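Local coordinates for RctB replication initiator protein (PDB 5UBE) that probably initiates replication of the second chromosome of Vibrio cholerae by binding DNA, and resembles plasmid initiators in structure, at residues R13-G18 with V99-G104. Residues are numbered along the deposited sequence; the frame is centred on the assembly and turned at random.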
loop_
_atom_site.group_PDB
_atom_site.type_symbol
_atom_site.label_atom_id
_atom_site.label_comp_id
_atom_site.label_asym_id
_atom_site.label_seq_id
_atom_site.Cartn_x
_atom_site.Cartn_y
_atom_site.Cartn_z
ATOM N N ARG A 13 -3.527 -12.214 -9.504
ATOM C CA ARG A 13 -4.095 -11.608 -8.304
ATOM C C ARG A 13 -5.545 -12.035 -8.122
ATOM O O ARG A 13 -6.290 -12.172 -9.096
ATOM C CB ARG A 13 -4.017 -10.081 -8.392
ATOM C CG ARG A 13 -2.619 -9.540 -8.638
ATOM C CD ARG A 13 -2.043 -8.921 -7.393
ATOM N NE ARG A 13 -0.755 -8.280 -7.637
ATOM C CZ ARG A 13 0.322 -8.462 -6.877
ATOM N NH1 ARG A 13 0.263 -9.251 -5.811
ATOM N NH2 ARG A 13 1.455 -7.843 -7.174
ATOM N N THR A 14 -5.929 -12.273 -6.859
ATOM C CA THR A 14 -7.294 -12.611 -6.452
ATOM C C THR A 14 -7.587 -11.935 -5.118
ATOM O O THR A 14 -6.766 -11.178 -4.589
ATOM C CB THR A 14 -7.512 -14.128 -6.291
ATOM O OG1 THR A 14 -6.841 -14.581 -5.106
ATOM C CG2 THR A 14 -7.002 -14.901 -7.497
ATOM N N HIS A 15 -8.763 -12.237 -4.552
ATOM C CA HIS A 15 -9.126 -11.661 -3.258
ATOM C C HIS A 15 -8.148 -12.083 -2.173
ATOM O O HIS A 15 -7.879 -11.313 -1.245
ATOM C CB HIS A 15 -10.545 -12.074 -2.856
ATOM C CG HIS A 15 -11.622 -11.480 -3.711
ATOM N ND1 HIS A 15 -12.322 -10.350 -3.351
ATOM C CD2 HIS A 15 -12.129 -11.872 -4.905
ATOM C CE1 HIS A 15 -13.208 -10.066 -4.288
ATOM N NE2 HIS A 15 -13.112 -10.976 -5.243
ATOM N N LYS A 16 -7.611 -13.297 -2.280
ATOM C CA LYS A 16 -6.623 -13.811 -1.339
ATOM C C LYS A 16 -5.407 -12.895 -1.208
ATOM O O LYS A 16 -4.721 -12.932 -0.179
ATOM C CB LYS A 16 -6.199 -15.223 -1.783
ATOM C CG LYS A 16 -5.389 -16.011 -0.759
ATOM C CD LYS A 16 -4.943 -17.345 -1.335
ATOM C CE LYS A 16 -3.845 -17.984 -0.494
ATOM N NZ LYS A 16 -3.301 -19.232 -1.125
ATOM N N ASP A 17 -5.122 -12.064 -2.211
ATOM C CA ASP A 17 -3.975 -11.170 -2.087
ATOM C C ASP A 17 -4.207 -10.101 -1.025
ATOM O O ASP A 17 -3.241 -9.578 -0.455
ATOM C CB ASP A 17 -3.657 -10.529 -3.443
ATOM C CG ASP A 17 -3.151 -11.548 -4.467
ATOM O OD1 ASP A 17 -3.971 -12.349 -4.960
ATOM O OD2 ASP A 17 -1.936 -11.549 -4.775
ATOM N N GLY A 18 -5.468 -9.780 -0.735
ATOM C CA GLY A 18 -5.779 -8.738 0.216
ATOM C C GLY A 18 -5.744 -7.358 -0.420
ATOM O O GLY A 18 -5.874 -7.182 -1.639
ATOM N N VAL A 99 -11.407 -1.177 -6.348
ATOM C CA VAL A 99 -11.144 -1.746 -7.662
ATOM C C VAL A 99 -11.819 -3.107 -7.757
ATOM O O VAL A 99 -12.144 -3.738 -6.748
ATOM C CB VAL A 99 -9.635 -1.890 -7.951
ATOM C CG1 VAL A 99 -8.963 -0.532 -7.928
ATOM C CG2 VAL A 99 -8.995 -2.838 -6.948
ATOM N N ARG A 100 -12.026 -3.558 -8.991
ATOM C CA ARG A 100 -12.611 -4.865 -9.253
ATOM C C ARG A 100 -11.633 -5.717 -10.045
ATOM O O ARG A 100 -10.641 -5.223 -10.590
ATOM C CB ARG A 100 -13.939 -4.744 -10.017
ATOM C CG ARG A 100 -14.928 -3.771 -9.392
ATOM C CD ARG A 100 -16.195 -3.653 -10.223
ATOM N NE ARG A 100 -17.171 -2.752 -9.617
ATOM C CZ ARG A 100 -18.345 -2.446 -10.159
ATOM N NH1 ARG A 100 -18.695 -2.965 -11.330
ATOM N NH2 ARG A 100 -19.172 -1.618 -9.531
ATOM N N PHE A 101 -11.911 -7.016 -10.088
ATOM C CA PHE A 101 -11.137 -7.919 -10.931
ATOM C C PHE A 101 -11.775 -8.070 -12.305
ATOM O O PHE A 101 -11.066 -8.079 -13.316
ATOM C CB PHE A 101 -10.989 -9.277 -10.241
ATOM C CG PHE A 101 -10.427 -9.179 -8.846
ATOM C CD1 PHE A 101 -11.258 -8.952 -7.764
ATOM C CD2 PHE A 101 -9.062 -9.302 -8.622
ATOM C CE1 PHE A 101 -10.739 -8.851 -6.479
ATOM C CE2 PHE A 101 -8.540 -9.204 -7.345
ATOM C CZ PHE A 101 -9.377 -8.979 -6.273
ATOM N N GLU A 102 -13.106 -8.188 -12.341
ATOM C CA GLU A 102 -13.919 -8.068 -13.560
ATOM C C GLU A 102 -13.421 -8.952 -14.702
ATOM O O GLU A 102 -13.636 -8.649 -15.878
ATOM C CB GLU A 102 -14.012 -6.610 -14.016
ATOM C CG GLU A 102 -15.032 -5.776 -13.248
ATOM C CD GLU A 102 -14.999 -4.309 -13.642
ATOM O OE1 GLU A 102 -13.996 -3.881 -14.252
ATOM O OE2 GLU A 102 -15.976 -3.585 -13.346
ATOM N N GLU A 103 -12.761 -10.055 -14.370
ATOM C CA GLU A 103 -12.347 -11.053 -15.352
ATOM C C GLU A 103 -12.974 -12.386 -14.959
ATOM O O GLU A 103 -12.275 -13.347 -14.624
ATOM C CB GLU A 103 -10.818 -11.141 -15.439
ATOM C CG GLU A 103 -10.182 -9.909 -16.062
ATOM C CD GLU A 103 -8.680 -10.037 -16.240
ATOM O OE1 GLU A 103 -8.085 -10.983 -15.678
ATOM O OE2 GLU A 103 -8.095 -9.189 -16.949
ATOM N N GLY A 104 -14.304 -12.436 -15.003
ATOM C CA GLY A 104 -15.013 -13.592 -14.500
ATOM C C GLY A 104 -14.896 -13.780 -13.008
ATOM O O GLY A 104 -15.056 -14.904 -12.518
#
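F101 carries this contact: its ring reaches across from just after strand 94-100 and lies against the backbone of R13 and T14 and the imidazole of H15. The far end of the ring does most of the touching, with F101 CZ 3.6 Å from T14 C, while F101 CD2 meets R13 O more loosely. F101 CE1 sits over the centre of one face of the H15 ring, and its nearest atom there is H15 NE2, at 3.4 Å. The two rings meet obliquely, their planes inclined at 46°. With CG beside its own backbone N (chi1 -68°), the H15 ring swings back toward F101, and a hydrogen bond from NE2 to A106 O ties its outer end to the loop ahead of strand 108-114. The side chains of H15 and F101 both touch T109 of that strand, and no hydrogen bond joins the segments.

Behind the touching backbone, D17 keeps the turn in shape. T14 N donates to D17 OD1 over 2.7 Å, nearly straight but from above the carboxylate plane, and D17 N returns a bond to T14 O. R13 NH1 forms a salt bridge with D17 OD2, while R13 NE pairs with D60. The short 3-10 segment 15-17 leads into strand 20-22, packed beside the hairpin of strands 94-100 and 108-114 in a helix-turn-helix family domain, consistent with the wing of a winged-helix fold.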